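PDB 3OTT: Two-component system sensor histidine kinase from Bacteroides thetaiotaomicron, which probably senses saccharides through its extracellular region, modelled here, and relays the signal as a histidine kinase that phosphorylates itself from ATP and acts on transcription. Local coordinates for residues Asn242-Ala247 against Val255-Thr260; Ile394-Tyr399 against Lys448-Thr453. One frame throughout, in Å; residues are numbered along the deposited sequence.

Contact 1 (Asn242-Ala247 against Val255-Thr260)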
loop_
_atom_site.group_PDB
_atom_site.type_symbol
_atom_site.label_atom_id
_atom_site.label_comp_id
_atom_site.label_asym_id
_atom_site.label_seq_id
_atom_site.Cartn_x
_atom_site.Cartn_y
_atom_site.Cartn_z
ATOM N N ASN B 242 13.311 -14.497 -10.537
ATOM C CA ASN B 242 14.480 -13.732 -10.943
ATOM C C ASN B 242 14.187 -12.584 -11.964
ATOM O O ASN B 242 15.091 -11.873 -12.317
ATOM C CB ASN B 242 15.523 -14.707 -11.528
ATOM C CG ASN B 242 15.936 -15.840 -10.524
ATOM O OD1 ASN B 242 15.840 -15.684 -9.289
ATOM N ND2 ASN B 242 16.385 -16.993 -11.070
ATOM N N GLY B 243 12.950 -12.410 -12.435
ATOM C CA GLY B 243 12.675 -11.449 -13.496
ATOM C C GLY B 243 13.052 -11.939 -14.911
ATOM O O GLY B 243 12.996 -11.189 -15.887
ATOM N N ASP B 244 13.413 -13.209 -15.043
ATOM C CA ASP B 244 13.606 -13.768 -16.353
ATOM C C ASP B 244 12.322 -14.104 -17.068
ATOM O O ASP B 244 11.343 -14.556 -16.451
ATOM C CB ASP B 244 14.478 -14.981 -16.257
ATOM C CG ASP B 244 15.892 -14.607 -15.855
ATOM O OD1 ASP B 244 16.295 -13.418 -16.033
ATOM O OD2 ASP B 244 16.613 -15.507 -15.396
ATOM N N LEU B 245 12.370 -13.923 -18.391
ATOM C CA LEU B 245 11.252 -14.201 -19.220
ATOM C C LEU B 245 11.278 -15.641 -19.669
ATOM O O LEU B 245 12.282 -16.122 -20.184
ATOM C CB LEU B 245 11.306 -13.243 -20.381
ATOM C CG LEU B 245 10.218 -13.105 -21.415
ATOM C CD1 LEU B 245 10.455 -14.121 -22.480
ATOM C CD2 LEU B 245 8.772 -13.045 -20.870
ATOM N N LEU B 246 10.164 -16.336 -19.482
ATOM C CA LEU B 246 10.074 -17.754 -19.862
ATOM C C LEU B 246 9.139 -17.853 -20.990
ATOM O O LEU B 246 8.042 -17.298 -20.934
ATOM C CB LEU B 246 9.538 -18.606 -18.733
ATOM C CG LEU B 246 10.402 -19.097 -17.565
ATOM C CD1 LEU B 246 11.555 -18.254 -17.117
ATOM C CD2 LEU B 246 9.489 -19.470 -16.345
ATOM N N ALA B 247 9.553 -18.555 -22.027
ATOM C CA ALA B 247 8.739 -18.648 -23.232
ATOM C C ALA B 247 8.427 -20.107 -23.509
ATOM O O ALA B 247 9.354 -20.919 -23.634
ATOM C CB ALA B 247 9.469 -18.000 -24.435
ATOM N N VAL B 255 14.428 -19.532 -21.897
ATOM C CA VAL B 255 14.530 -18.642 -20.766
ATOM C C VAL B 255 15.445 -17.481 -21.210
ATOM O O VAL B 255 16.605 -17.694 -21.544
ATOM C CB VAL B 255 15.133 -19.394 -19.494
ATOM C CG1 VAL B 255 15.367 -18.485 -18.347
ATOM C CG2 VAL B 255 14.298 -20.523 -19.033
ATOM N N TYR B 256 14.909 -16.255 -21.151
ATOM C CA TYR B 256 15.620 -15.043 -21.601
ATOM C C TYR B 256 16.005 -14.197 -20.393
ATOM O O TYR B 256 15.156 -13.863 -19.508
ATOM C CB TYR B 256 14.684 -14.243 -22.567
ATOM C CG TYR B 256 15.259 -12.876 -22.977
ATOM C CD1 TYR B 256 15.052 -11.776 -22.186
ATOM C CD2 TYR B 256 16.086 -12.727 -24.144
ATOM C CE1 TYR B 256 15.577 -10.507 -22.522
ATOM C CE2 TYR B 256 16.641 -11.479 -24.462
ATOM C CZ TYR B 256 16.363 -10.376 -23.637
ATOM O OH TYR B 256 16.848 -9.145 -23.880
ATOM N N HIS B 257 17.254 -13.787 -20.358
ATOM C CA HIS B 257 17.724 -12.972 -19.258
ATOM C C HIS B 257 18.059 -11.594 -19.810
ATOM O O HIS B 257 17.351 -10.637 -19.482
ATOM C CB HIS B 257 18.887 -13.647 -18.498
ATOM C CG HIS B 257 19.576 -12.740 -17.512
ATOM N ND1 HIS B 257 18.964 -12.269 -16.359
ATOM C CD2 HIS B 257 20.830 -12.232 -17.506
ATOM C CE1 HIS B 257 19.805 -11.492 -15.698
ATOM N NE2 HIS B 257 20.947 -11.464 -16.364
ATOM N N ASN B 258 19.084 -11.493 -20.668
ATOM C CA ASN B 258 19.316 -10.269 -21.461
ATOM C C ASN B 258 19.907 -10.613 -22.866
ATOM O O ASN B 258 20.104 -11.808 -23.173
ATOM C CB ASN B 258 20.140 -9.188 -20.686
ATOM C CG ASN B 258 21.514 -9.675 -20.289
ATOM O OD1 ASN B 258 22.090 -10.540 -20.958
ATOM N ND2 ASN B 258 22.048 -9.151 -19.176
ATOM N N ASP B 259 20.178 -9.608 -23.693
ATOM C CA ASP B 259 20.753 -9.858 -25.039
ATOM C C ASP B 259 22.126 -10.490 -25.013
ATOM O O ASP B 259 22.485 -11.170 -25.983
ATOM C CB ASP B 259 20.886 -8.574 -25.898
ATOM C CG ASP B 259 19.551 -8.102 -26.468
ATOM O OD1 ASP B 259 19.535 -7.247 -27.381
ATOM O OD2 ASP B 259 18.501 -8.590 -26.030
ATOM N N THR B 260 22.891 -10.294 -23.942
ATOM C CA THR B 260 24.271 -10.759 -23.969
ATOM C C THR B 260 24.378 -12.121 -23.347
ATOM O O THR B 260 25.442 -12.711 -23.327
ATOM C CB THR B 260 25.284 -9.790 -23.257
ATOM O OG1 THR B 260 24.781 -9.408 -21.982
ATOM C CG2 THR B 260 25.520 -8.510 -24.095
#

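Contact 2 (Ile394-Tyr399 against Lys448-Thr453)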
loop_
_atom_site.group_PDB
_atom_site.type_symbol
_atom_site.label_atom_id
_atom_site.label_comp_id
_atom_site.label_asym_id
_atom_site.label_seq_id
_atom_site.Cartn_x
_atom_site.Cartn_y
_atom_site.Cartn_z
ATOM N N ILE B 394 15.167 8.238 25.854
ATOM C CA ILE B 394 14.776 6.891 26.138
ATOM C C ILE B 394 13.286 6.795 26.456
ATOM O O ILE B 394 12.689 7.710 26.993
ATOM C CB ILE B 394 15.618 6.293 27.280
ATOM C CG1 ILE B 394 15.527 7.107 28.579
ATOM C CG2 ILE B 394 17.049 6.279 26.887
ATOM C CD1 ILE B 394 15.841 6.231 29.834
ATOM N N ASN B 395 12.681 5.682 26.095
ATOM C CA ASN B 395 11.288 5.453 26.428
ATOM C C ASN B 395 11.083 4.075 27.044
ATOM O O ASN B 395 11.839 3.140 26.749
ATOM C CB ASN B 395 10.450 5.522 25.171
ATOM C CG ASN B 395 10.455 6.893 24.517
ATOM O OD1 ASN B 395 9.584 7.682 24.771
ATOM N ND2 ASN B 395 11.404 7.144 23.625
ATOM N N ARG B 396 10.026 3.954 27.860
ATOM C CA ARG B 396 9.624 2.702 28.439
ATOM C C ARG B 396 8.227 2.330 27.928
ATOM O O ARG B 396 7.348 3.181 27.912
ATOM C CB ARG B 396 9.584 2.842 29.967
ATOM C CG ARG B 396 8.997 1.621 30.717
ATOM C CD ARG B 396 9.153 1.687 32.278
ATOM N NE ARG B 396 8.255 2.674 32.877
ATOM C CZ ARG B 396 6.926 2.518 32.990
ATOM N NH1 ARG B 396 6.335 1.412 32.569
ATOM N NH2 ARG B 396 6.186 3.475 33.513
ATOM N N TYR B 397 8.007 1.075 27.553
ATOM C CA TYR B 397 6.672 0.684 27.095
ATOM C C TYR B 397 5.737 0.389 28.240
ATOM O O TYR B 397 6.127 -0.279 29.180
ATOM C CB TYR B 397 6.712 -0.562 26.247
ATOM C CG TYR B 397 5.486 -0.806 25.380
ATOM C CD1 TYR B 397 5.029 0.175 24.445
ATOM C CD2 TYR B 397 4.813 -2.041 25.430
ATOM C CE1 TYR B 397 3.964 -0.082 23.623
ATOM C CE2 TYR B 397 3.748 -2.302 24.614
ATOM C CZ TYR B 397 3.309 -1.326 23.713
ATOM O OH TYR B 397 2.221 -1.599 22.891
ATOM N N ASP B 398 4.507 0.867 28.125
ATOM C CA ASP B 398 3.409 0.412 28.953
ATOM C C ASP B 398 2.509 -0.569 28.161
ATOM O O ASP B 398 1.635 -0.161 27.412
ATOM C CB ASP B 398 2.606 1.615 29.410
ATOM C CG ASP B 398 1.625 1.276 30.518
ATOM O OD1 ASP B 398 0.938 0.209 30.441
ATOM O OD2 ASP B 398 1.537 2.114 31.449
ATOM N N TYR B 399 2.740 -1.868 28.309
ATOM C CA TYR B 399 1.861 -2.903 27.761
ATOM C C TYR B 399 0.353 -2.726 27.966
ATOM O O TYR B 399 -0.426 -3.154 27.140
ATOM C CB TYR B 399 2.277 -4.253 28.344
ATOM C CG TYR B 399 3.589 -4.715 27.775
ATOM C CD1 TYR B 399 3.647 -5.332 26.503
ATOM C CD2 TYR B 399 4.786 -4.509 28.479
ATOM C CE1 TYR B 399 4.872 -5.748 25.947
ATOM C CE2 TYR B 399 6.036 -4.929 27.927
ATOM C CZ TYR B 399 6.040 -5.544 26.667
ATOM O OH TYR B 399 7.219 -5.947 26.133
ATOM N N LYS B 448 13.468 5.010 40.796
ATOM C CA LYS B 448 13.257 6.436 40.948
ATOM C C LYS B 448 12.959 7.104 39.595
ATOM O O LYS B 448 12.070 7.927 39.470
ATOM C CB LYS B 448 14.422 7.088 41.730
ATOM C CG LYS B 448 14.139 7.101 43.201
ATOM C CD LYS B 448 15.371 7.146 44.076
ATOM C CE LYS B 448 16.157 8.454 43.916
ATOM N NZ LYS B 448 16.738 8.794 45.253
ATOM N N LEU B 449 13.644 6.709 38.540
ATOM C CA LEU B 449 13.258 7.303 37.278
ATOM C C LEU B 449 11.777 6.982 36.964
ATOM O O LEU B 449 10.998 7.899 36.634
ATOM C CB LEU B 449 14.176 6.823 36.162
ATOM C CG LEU B 449 13.832 7.274 34.762
ATOM C CD1 LEU B 449 14.094 8.762 34.619
ATOM C CD2 LEU B 449 14.606 6.422 33.749
ATOM N N MET B 450 11.388 5.704 37.071
ATOM C CA MET B 450 10.009 5.282 36.750
ATOM C C MET B 450 8.953 6.014 37.565
ATOM O O MET B 450 7.830 6.305 37.070
ATOM C CB MET B 450 9.843 3.772 36.936
ATOM C CG MET B 450 10.440 2.985 35.796
ATOM S SD MET B 450 10.513 1.203 35.979
ATOM C CE MET B 450 8.827 0.719 36.382
ATOM N N GLN B 451 9.317 6.341 38.803
ATOM C CA GLN B 451 8.373 6.994 39.691
ATOM C C GLN B 451 8.453 8.507 39.612
ATOM O O GLN B 451 7.577 9.182 40.100
ATOM C CB GLN B 451 8.497 6.480 41.149
ATOM C CG GLN B 451 8.486 4.958 41.274
ATOM C CD GLN B 451 7.109 4.299 41.018
ATOM O OE1 GLN B 451 6.180 4.420 41.849
ATOM N NE2 GLN B 451 6.991 3.552 39.901
ATOM N N SER B 452 9.487 9.039 38.985
ATOM C CA SER B 452 9.630 10.496 38.884
ATOM C C SER B 452 8.485 11.233 38.175
ATOM O O SER B 452 7.862 10.757 37.241
ATOM C CB SER B 452 10.947 10.911 38.218
ATOM O OG SER B 452 10.964 12.332 38.048
ATOM N N THR B 453 8.256 12.443 38.629
ATOM C CA THR B 453 7.151 13.217 38.127
ATOM C C THR B 453 7.689 14.572 37.646
ATOM O O THR B 453 6.960 15.394 37.116
ATOM C CB THR B 453 6.042 13.295 39.198
ATOM O OG1 THR B 453 4.844 13.733 38.579
ATOM C CG2 THR B 453 6.408 14.224 40.388
HETATM O O HOH W 1 7.174 6.204 34.508
#

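Contact 1 (Asn242-Ala247 against Val255-Thr260)
The two middle strands of a four-stranded antiparallel sheet, 245-249 and 252-256, form a beta hairpin, and this contact lies at its open end. L245 and Y256 make a hydrogen-bonded pair: Y256 N reaches L245 O at 2.8 Å in a nearly straight bond (175°), and L245 N returns one to Y256 O at 3.0 Å. On the face that L245 and Y256 share, L245 CB and Y256 CB pack 4.1 Å apart. The tyrosine ring extends beyond L245; W206 meets it edge-to-face, and its hydroxyl donates to D259 OD2, which also forms a salt bridge with K224. The other face carries the non-hydrogen-bonded pair L246 and V255. Their side chains run alongside each other, and L246 CD1 lies 4.0 Å from both V255 CG1 and V255 CG2; both side chains also touch Y9, near the start of the chain.

Just beyond the last bridge, D244 and H257 join side chain to side chain. H257 ND1 donates to D244 OD1 at 2.9 Å, meeting the syn side of the carboxylate within the plane of the imidazole, although the two flat groups stand 80° apart. With its CG set beside the backbone N (chi1 -68°), D244 brings OD1 to the imidazole, while its CB rests 3.5 Å from Y256 O. R202 binds the carbonyl oxygens of both G243 and H257, tying together the two diverging chains. Such a hairpin, between inner and outer edge strands, is the centre of a four-stranded beta-propeller blade.

Contact 2 (Ile394-Tyr399 against Lys448-Thr453)
R396 and M450 run nearly perpendicular to each other, the thioether chain lying against CD and NE of the arginine and over the rim of its guanidinium. M450 CG comes to 3.7 Å from R396 NE, and M450 SD lies 4.0 Å from R396 CD. The bend at the end of the methionine (chi3 53°) places CE above one face of the guanidinium, 4.0 Å from its plane and nearer its rim than its middle. A water in that plane, at the edge, accepts from R396 NH2 at 3.1 Å and donates to M450 O at 2.6 Å, so the same two residues meet a second time through a polar bridge. Alongside, I394 and L449 meet end to end, CD1 of the isoleucine 4.1 Å from CD2 of the leucine.

In the next shell, Y407 OH accepts from R396 NE and Q385 OE1 from R396 NH1, fixing the rotation of the guanidinium. Backbone bonds from I394 to Y407 and from R396 to I405 hold strand 393-398 against 403-410, and L449 packs on Y407 and Y457. Replacing M450 by alanine removes CG, SD and CE, which would probably open a gap between R396 and the helix and take away the methyl over the guanidinium rim. Strand and short helix thus meet without a direct hydrogen bond: NE, NH1 and NH2 each give a hydrogen bond, to Y407, Q385 and the water, while CD and the rim of one face take the methionine.

Contact 1 comes wholly before contact 2 in the sequence, and the middle of the chain lies between them; their centres are 56 Å apart and nearest atoms about 38 Å apart. No sheet is common to them. Residues 242-247 and 255-260 belong to one four-stranded blade. In contact 2, 48 residues separate the segments: strand 393-398 and helix 446-451, which follows strand 441-445, are consistent with two successive blades joined through outer strands 403-410 and 457-463, which pair in parallel. Strand 13-15 pairs with 300-303, and 310-313 with 618-623, so an N-terminal strand closes each propeller. Contact 1 thus lies within a blade of the first, contact 2 probably between blades of the second.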